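Long-range contacts in putative NADP oxidoreductase BF3122 (Bacteroides fragilis, PDB 3D1L), which probably acts as an NADP-dependent oxidoreductase, with a Rossmann-type domain likely to bind the dinucleotide: residues B[63-68]-B[90-95]; B[84-89]-B[111-116]. All blocks are in the same frame, centred on the assembly; numbering follows the deposited sequence. Where two conformers were deposited one is given.

Interaction 1 of 2, residues B[63-68]-B[90-95]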
ATOM      1  N   ALA B  63      25.944 -29.007 -12.183  1.00 45.38           N
ATOM      2  CA  ALA B  63      26.467 -30.106 -12.978  1.00 45.27           C
ATOM      3  C   ALA B  63      25.355 -31.087 -13.357  1.00 44.80           C
ATOM      4  O   ALA B  63      25.486 -31.843 -14.312  1.00 44.86           O
ATOM      5  CB  ALA B  63      27.595 -30.803 -12.224  1.00 44.33           C
ATOM      6  N   GLU B  64      24.267 -31.072 -12.587  0.50 44.54           N
ATOM      7  CA  GLU B  64      23.108 -31.932 -12.847  0.50 43.90           C
ATOM      8  C   GLU B  64      22.049 -31.259 -13.732  0.50 43.82           C
ATOM      9  O   GLU B  64      21.014 -31.862 -14.030  0.50 43.94           O
ATOM     10  CB  GLU B  64      22.456 -32.361 -11.530  0.50 44.12           C
ATOM     11  CG  GLU B  64      23.030 -33.605 -10.874  0.50 42.95           C
ATOM     12  CD  GLU B  64      22.361 -33.925  -9.533  0.50 43.14           C
ATOM     13  OE1 GLU B  64      21.348 -33.275  -9.186  0.50 37.66           O
ATOM     14  OE2 GLU B  64      22.856 -34.840  -8.822  0.50 43.76           O
ATOM     15  N   VAL B  65      22.311 -30.023 -14.149  1.00 43.53           N
ATOM     16  CA  VAL B  65      21.334 -29.230 -14.926  1.00 43.35           C
ATOM     17  C   VAL B  65      21.098 -29.830 -16.314  1.00 42.92           C
ATOM     18  O   VAL B  65      22.059 -30.130 -17.027  1.00 43.00           O
ATOM     19  CB  VAL B  65      21.751 -27.749 -15.058  1.00 43.14           C
ATOM     20  CG1 VAL B  65      21.029 -27.048 -16.231  1.00 42.64           C
ATOM     21  CG2 VAL B  65      21.438 -26.991 -13.755  1.00 44.65           C
ATOM     22  N   ASN B  66      19.821 -30.002 -16.665  1.00 42.24           N
ATOM     23  CA  ASN B  66      19.403 -30.589 -17.932  1.00 41.65           C
ATOM     24  C   ASN B  66      19.951 -29.764 -19.090  1.00 41.35           C
ATOM     25  O   ASN B  66      19.635 -28.585 -19.215  1.00 41.36           O
ATOM     26  CB  ASN B  66      17.880 -30.695 -17.975  1.00 41.83           C
ATOM     27  CG  ASN B  66      17.358 -31.269 -19.276  1.00 42.59           C
ATOM     28  OD1 ASN B  66      17.756 -30.848 -20.365  1.00 41.88           O
ATOM     29  ND2 ASN B  66      16.442 -32.233 -19.170  1.00 42.91           N
ATOM     30  N   PRO B  67      20.833 -30.375 -19.909  1.00 40.84           N
ATOM     31  CA  PRO B  67      21.502 -29.675 -21.011  1.00 39.37           C
ATOM     32  C   PRO B  67      20.741 -29.705 -22.342  1.00 38.59           C
ATOM     33  O   PRO B  67      21.304 -29.281 -23.370  1.00 38.34           O
ATOM     34  CB  PRO B  67      22.803 -30.460 -21.157  1.00 39.22           C
ATOM     35  CG  PRO B  67      22.396 -31.859 -20.840  1.00 40.61           C
ATOM     36  CD  PRO B  67      21.306 -31.769 -19.781  1.00 39.88           C
ATOM     37  N   TYR B  68      19.499 -30.174 -22.334  1.00 37.02           N
ATOM     38  CA  TYR B  68      18.798 -30.473 -23.595  1.00 37.57           C
ATOM     39  C   TYR B  68      17.653 -29.500 -23.933  1.00 38.41           C
ATOM     40  O   TYR B  68      17.009 -29.642 -24.970  1.00 38.02           O
ATOM     41  CB  TYR B  68      18.324 -31.945 -23.650  1.00 36.44           C
ATOM     42  CG  TYR B  68      19.413 -32.932 -23.311  1.00 35.17           C
ATOM     43  CD1 TYR B  68      20.543 -33.088 -24.136  1.00 34.22           C
ATOM     44  CD2 TYR B  68      19.331 -33.702 -22.163  1.00 33.88           C
ATOM     45  CE1 TYR B  68      21.553 -33.994 -23.805  1.00 34.38           C
ATOM     46  CE2 TYR B  68      20.323 -34.596 -21.830  1.00 35.24           C
ATOM     47  CZ  TYR B  68      21.431 -34.746 -22.647  1.00 35.41           C
ATOM     48  OH  TYR B  68      22.409 -35.661 -22.272  1.00 35.60           O
ATOM     49  N   GLU B  90      27.974 -24.395 -20.334  0.50 54.62           N
ATOM     50  CA  GLU B  90      28.703 -25.513 -20.980  0.50 53.56           C
ATOM     51  C   GLU B  90      27.821 -26.725 -21.341  0.50 52.84           C
ATOM     52  O   GLU B  90      26.892 -27.062 -20.602  0.50 52.68           O
ATOM     53  CB  GLU B  90      29.895 -25.960 -20.116  0.50 53.66           C
ATOM     54  CG  GLU B  90      31.098 -25.021 -20.164  0.50 53.10           C
ATOM     55  CD  GLU B  90      32.195 -25.399 -19.180  0.50 52.99           C
ATOM     56  OE1 GLU B  90      31.888 -25.739 -18.014  0.50 52.05           O
ATOM     57  OE2 GLU B  90      33.374 -25.343 -19.574  0.50 52.28           O
ATOM     58  N   GLY B  91      28.122 -27.359 -22.478  1.00 52.45           N
ATOM     59  CA  GLY B  91      27.398 -28.565 -22.949  1.00 50.68           C
ATOM     60  C   GLY B  91      25.945 -28.416 -23.417  1.00 49.63           C
ATOM     61  O   GLY B  91      25.192 -29.414 -23.483  1.00 48.49           O
ATOM     62  N   LYS B  92      25.538 -27.178 -23.732  1.00 48.04           N
ATOM     63  CA  LYS B  92      24.167 -26.906 -24.187  1.00 46.62           C
ATOM     64  C   LYS B  92      24.081 -26.984 -25.697  1.00 45.54           C
ATOM     65  O   LYS B  92      25.095 -26.974 -26.394  1.00 45.22           O
ATOM     66  CB  LYS B  92      23.666 -25.523 -23.732  1.00 46.76           C
ATOM     67  CG  LYS B  92      23.929 -25.193 -22.298  1.00 46.73           C
ATOM     68  CD  LYS B  92      23.140 -26.048 -21.339  1.00 47.67           C
ATOM     69  CE  LYS B  92      23.851 -26.026 -20.001  1.00 49.38           C
ATOM     70  NZ  LYS B  92      22.913 -26.136 -18.901  1.00 52.31           N
ATOM     71  N   ARG B  93      22.856 -27.044 -26.205  1.00 44.92           N
ATOM     72  CA  ARG B  93      22.640 -27.007 -27.644  1.00 44.15           C
ATOM     73  C   ARG B  93      23.061 -25.637 -28.162  1.00 44.93           C
ATOM     74  O   ARG B  93      22.882 -24.616 -27.480  1.00 43.56           O
ATOM     75  CB  ARG B  93      21.160 -27.261 -27.967  1.00 43.88           C
ATOM     76  CG  ARG B  93      20.626 -28.588 -27.441  1.00 40.61           C
ATOM     77  CD  ARG B  93      19.118 -28.527 -27.243  1.00 38.70           C
ATOM     78  NE  ARG B  93      18.395 -28.185 -28.483  1.00 37.62           N
ATOM     79  CZ  ARG B  93      17.101 -27.880 -28.538  1.00 37.10           C
ATOM     80  NH1 ARG B  93      16.360 -27.897 -27.431  1.00 37.70           N
ATOM     81  NH2 ARG B  93      16.527 -27.596 -29.703  1.00 38.16           N
ATOM     82  N   GLU B  94      23.615 -25.624 -29.368  1.00 45.70           N
ATOM     83  CA  GLU B  94      23.982 -24.397 -30.052  1.00 47.06           C
ATOM     84  C   GLU B  94      22.812 -23.396 -30.107  1.00 46.39           C
ATOM     85  O   GLU B  94      22.990 -22.210 -29.839  1.00 46.29           O
ATOM     86  CB  GLU B  94      24.446 -24.736 -31.460  1.00 47.81           C
ATOM     87  CG  GLU B  94      25.828 -24.229 -31.789  1.00 52.84           C
ATOM     88  CD  GLU B  94      25.838 -22.846 -32.423  1.00 58.35           C
ATOM     89  OE1 GLU B  94      26.910 -22.204 -32.376  1.00 61.93           O
ATOM     90  OE2 GLU B  94      24.801 -22.393 -32.976  1.00 61.95           O
ATOM     91  N   GLU B  95      21.614 -23.880 -30.421  1.00 46.08           N
ATOM     92  CA  GLU B  95      20.425 -23.000 -30.514  1.00 46.30           C
ATOM     93  C   GLU B  95      19.734 -22.660 -29.187  1.00 45.02           C
ATOM     94  O   GLU B  95      18.743 -21.939 -29.196  1.00 44.72           O
ATOM     95  CB  GLU B  95      19.385 -23.617 -31.453  1.00 46.56           C
ATOM     96  CG  GLU B  95      18.738 -24.850 -30.858  1.00 49.31           C
ATOM     97  CD  GLU B  95      17.762 -25.522 -31.800  1.00 52.94           C
ATOM     98  OE1 GLU B  95      18.108 -26.614 -32.293  1.00 50.68           O
ATOM     99  OE2 GLU B  95      16.658 -24.956 -32.034  1.00 56.24           O
TER
HETATM  100  O   HOH W   1      20.619 -26.865 -24.490  1.00 39.83           O
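Pro67 and Tyr68 meet Lys92 and Arg93 in a loop-to-loop contact at the surface, part polar and part aliphatic, between the connection that enters strand 71-74 and the one that enters strand 97-100. The two backbones come nearest at Pro67 and Lys92, whose CA atoms are 5.0 Å apart. Here Pro67 CB lies 3.5 Å from Gly91 O, and Lys92 CD passes Pro67 CA at 4.0 Å. The Lys92 chain, bent at chi2 and chi4, crosses Val65 at about a right angle, and its NZ lies 3.4 Å from Val65 CG1; Val65 is the buried member of the group, packed also on Gln38, Tyr40 and Tyr72.

Strands 71-74 and 97-100 are parallel neighbours in the Rossmann-type sheet, joined through helix 78-89 in a beta-alpha-beta crossover; the contact joins the loops that lead into these two strands.

A single direct hydrogen bond spans the gap: Arg93 NH1 donates to Tyr68 O over 3.1 Å, with an N-H...O angle of 147° and the nitrogen 36° out of the carbonyl plane. Arg93 CD also lies against this oxygen, at 3.3 Å. The other end of the guanidinium is held by Glu95, through an NH2 to OE1 salt bridge of 3.2 Å. A water adds a second polar link, donating to Pro67 O and accepting from Arg93 N. On the Tyr68 side, an Asx turn fixes the backbone, Asn66 OD1 accepting from Tyr68 N at 2.7 Å, while Pro67 CG sits over the centre of the tyrosine ring.

Interaction 2 of 2, residues B[84-89]-B[111-116]; sequences LLQGIV and EGHVPH
Leu85 reaches from helix 78-89 to the imidazole of His113. From CB, which points toward the 111-116 loop, CG stands anti to the backbone N (chi1 -173°), and of its two methyls CD2 makes the contact. That methyl lies 3.7 Å from His113 CE1 and equally far from ND1, and 3.8 Å from the ring centroid, 18° off the ring normal: a CH-pi contact over one face, shifted toward the rim. The ring's ND1 is also hydrogen-bonded to Val109 O, just before the segment.

Gln86 approaches the same ring obliquely, its amide plane 23° from that of the imidazole, with NE2 3.5 Å from His113 CD2; no hydrogen bond forms between them. One helical turn on from Leu85, Val89 supplies the aliphatic part. Its CB is 3.7 Å from Val114 CG1, and its CG1 meets the same methyl at 3.8 Å, whereas CG2 only approaches His113 O, at 4.2 Å.

The contact thus seats the C-terminal turn of helix 78-89 against the loop leading into strand 117-122, and Ile88 and Val114 both touch Met98 of strand 97-100.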
ATOM      1  N   LEU B  84      28.841 -18.866 -11.457  1.00 62.96           N
ATOM      2  CA  LEU B  84      28.016 -19.943 -11.989  1.00 62.67           C
ATOM      3  C   LEU B  84      27.765 -19.878 -13.490  1.00 61.60           C
ATOM      4  O   LEU B  84      27.135 -20.769 -14.054  1.00 61.69           O
ATOM      5  CB  LEU B  84      26.689 -20.006 -11.212  1.00 63.16           C
ATOM      6  CG  LEU B  84      26.714 -20.054  -9.666  1.00 64.05           C
ATOM      7  CD1 LEU B  84      25.286 -20.140  -9.128  1.00 64.86           C
ATOM      8  CD2 LEU B  84      27.586 -21.184  -9.085  1.00 64.35           C
ATOM      9  N   LEU B  85      28.292 -18.843 -14.125  1.00 60.35           N
ATOM     10  CA  LEU B  85      28.031 -18.561 -15.522  1.00 59.39           C
ATOM     11  C   LEU B  85      28.417 -19.699 -16.442  1.00 58.77           C
ATOM     12  O   LEU B  85      27.601 -20.100 -17.252  1.00 58.86           O
ATOM     13  CB  LEU B  85      28.724 -17.267 -15.960  1.00 59.08           C
ATOM     14  CG  LEU B  85      28.398 -16.744 -17.363  1.00 59.81           C
ATOM     15  CD1 LEU B  85      26.901 -16.757 -17.645  1.00 60.66           C
ATOM     16  CD2 LEU B  85      28.952 -15.338 -17.587  1.00 59.78           C
ATOM     17  N   GLN B  86      29.644 -20.213 -16.313  1.00 58.50           N
ATOM     18  CA  GLN B  86      30.131 -21.250 -17.219  0.50 58.17           C
ATOM     19  C   GLN B  86      29.533 -22.623 -16.912  1.00 58.45           C
ATOM     20  O   GLN B  86      29.387 -23.459 -17.816  1.00 58.12           O
ATOM     21  CB  GLN B  86      31.659 -21.285 -17.249  0.50 58.13           C
ATOM     22  CG  GLN B  86      32.281 -20.149 -18.068  0.50 57.07           C
ATOM     23  CD  GLN B  86      32.144 -18.786 -17.399  0.50 55.84           C
ATOM     24  OE1 GLN B  86      32.800 -18.501 -16.397  0.50 54.70           O
ATOM     25  NE2 GLN B  86      31.287 -17.941 -17.958  0.50 54.79           N
ATOM     26  N   GLY B  87      29.174 -22.831 -15.641  1.00 58.47           N
ATOM     27  CA  GLY B  87      28.437 -24.007 -15.195  1.00 58.69           C
ATOM     28  C   GLY B  87      27.022 -23.975 -15.754  1.00 59.11           C
ATOM     29  O   GLY B  87      26.409 -25.025 -15.980  1.00 59.59           O
ATOM     30  N   ILE B  88      26.506 -22.767 -16.001  1.00 58.72           N
ATOM     31  CA  ILE B  88      25.214 -22.606 -16.681  1.00 58.16           C
ATOM     32  C   ILE B  88      25.326 -22.874 -18.185  1.00 58.10           C
ATOM     33  O   ILE B  88      24.425 -23.490 -18.772  1.00 58.03           O
ATOM     34  CB  ILE B  88      24.593 -21.199 -16.468  1.00 58.14           C
ATOM     35  CG1 ILE B  88      24.218 -20.975 -14.984  1.00 57.08           C
ATOM     36  CG2 ILE B  88      23.384 -20.979 -17.448  1.00 57.60           C
ATOM     37  CD1 ILE B  88      24.292 -19.514 -14.524  1.00 53.14           C
ATOM     38  N   VAL B  89      26.417 -22.413 -18.806  1.00 57.28           N
ATOM     39  CA  VAL B  89      26.495 -22.422 -20.275  1.00 56.20           C
ATOM     40  C   VAL B  89      27.120 -23.621 -21.007  1.00 55.24           C
ATOM     41  O   VAL B  89      26.798 -23.830 -22.177  1.00 55.84           O
ATOM     42  CB  VAL B  89      27.076 -21.080 -20.851  1.00 56.71           C
ATOM     43  CG1 VAL B  89      26.359 -19.879 -20.224  1.00 55.37           C
ATOM     44  CG2 VAL B  89      28.610 -20.986 -20.684  1.00 55.39           C
ATOM     45  N   GLU B 111      27.496 -12.036 -23.831  1.00 49.59           N
ATOM     46  CA  GLU B 111      28.165 -11.977 -25.125  1.00 50.52           C
ATOM     47  C   GLU B 111      29.575 -12.559 -25.074  1.00 49.94           C
ATOM     48  O   GLU B 111      30.349 -12.278 -24.152  1.00 49.99           O
ATOM     49  CB  GLU B 111      28.122 -10.568 -25.731  1.00 50.90           C
ATOM     50  CG  GLU B 111      29.312  -9.653 -25.459  1.00 52.68           C
ATOM     51  CD  GLU B 111      29.318  -8.441 -26.381  1.00 52.75           C
ATOM     52  OE1 GLU B 111      29.497  -8.641 -27.598  1.00 55.86           O
ATOM     53  OE2 GLU B 111      29.147  -7.293 -25.898  1.00 55.45           O
ATOM     54  N   GLY B 112      29.888 -13.400 -26.058  1.00 49.40           N
ATOM     55  CA  GLY B 112      31.142 -14.144 -26.047  1.00 48.52           C
ATOM     56  C   GLY B 112      31.007 -15.482 -25.332  1.00 48.12           C
ATOM     57  O   GLY B 112      31.817 -16.385 -25.552  1.00 48.12           O
ATOM     58  N   HIS B 113      29.983 -15.621 -24.484  1.00 47.32           N
ATOM     59  CA  HIS B 113      29.763 -16.868 -23.734  1.00 46.51           C
ATOM     60  C   HIS B 113      28.841 -17.858 -24.436  1.00 45.57           C
ATOM     61  O   HIS B 113      29.072 -19.068 -24.374  1.00 46.01           O
ATOM     62  CB  HIS B 113      29.269 -16.568 -22.314  1.00 46.84           C
ATOM     63  CG  HIS B 113      30.270 -15.831 -21.479  1.00 47.76           C
ATOM     64  ND1 HIS B 113      30.072 -14.538 -21.043  1.00 49.70           N
ATOM     65  CD2 HIS B 113      31.486 -16.200 -21.015  1.00 47.97           C
ATOM     66  CE1 HIS B 113      31.124 -14.139 -20.348  1.00 49.18           C
ATOM     67  NE2 HIS B 113      31.995 -15.134 -20.311  1.00 48.83           N
ATOM     68  N   VAL B 114      27.791 -17.354 -25.082  1.00 44.05           N
ATOM     69  CA  VAL B 114      26.848 -18.197 -25.830  1.00 42.90           C
ATOM     70  C   VAL B 114      26.392 -17.539 -27.118  1.00 42.23           C
ATOM     71  O   VAL B 114      26.347 -16.314 -27.217  1.00 42.36           O
ATOM     72  CB  VAL B 114      25.569 -18.572 -25.007  1.00 43.83           C
ATOM     73  CG1 VAL B 114      25.865 -19.711 -24.029  1.00 42.39           C
ATOM     74  CG2 VAL B 114      24.979 -17.364 -24.312  1.00 41.44           C
ATOM     75  N   PRO B 115      26.096 -18.349 -28.136  1.00 41.97           N
ATOM     76  CA  PRO B 115      25.618 -17.752 -29.379  1.00 41.49           C
ATOM     77  C   PRO B 115      24.221 -17.107 -29.336  1.00 41.10           C
ATOM     78  O   PRO B 115      23.978 -16.216 -30.122  1.00 40.54           O
ATOM     79  CB  PRO B 115      25.654 -18.917 -30.377  1.00 41.35           C
ATOM     80  CG  PRO B 115      25.667 -20.156 -29.530  1.00 41.71           C
ATOM     81  CD  PRO B 115      26.307 -19.811 -28.242  1.00 41.97           C
ATOM     82  N   HIS B 116      23.314 -17.575 -28.473  1.00 40.22           N
ATOM     83  CA  HIS B 116      21.963 -17.030 -28.417  1.00 40.09           C
ATOM     84  C   HIS B 116      21.646 -16.666 -26.959  1.00 41.21           C
ATOM     85  O   HIS B 116      21.811 -17.489 -26.027  1.00 40.06           O
ATOM     86  CB  HIS B 116      20.930 -17.992 -29.017  1.00 39.82           C
ATOM     87  CG  HIS B 116      21.286 -18.477 -30.388  1.00 38.80           C
ATOM     88  ND1 HIS B 116      20.872 -17.833 -31.537  1.00 39.06           N
ATOM     89  CD2 HIS B 116      22.069 -19.509 -30.798  1.00 38.08           C
ATOM     90  CE1 HIS B 116      21.364 -18.462 -32.591  1.00 38.49           C
ATOM     91  NE2 HIS B 116      22.083 -19.487 -32.171  1.00 36.36           N
TER

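In the fold
Both interactions are surface contacts of the Rossmann-type domain, each with one buried residue, and their centres lie 10 Å apart. Their segments alternate along the chain: helix 78-89 supplies a segment to interaction 2 and runs directly into the 90-95 loop of interaction 1. The chemistry differs with the elements joined. Interaction 1, between two loops, combines aliphatic contacts with a direct hydrogen bond and a water bridge, whereas interaction 2, helix against loop, has no hydrogen bond across it and relies on methyl-to-ring and valine-to-valine contacts. They touch where Glu94 O packs on His116 CD2 (3.0 Å) and on Pro115 CG, linking the loops that precede strands 97-100 and 117-122.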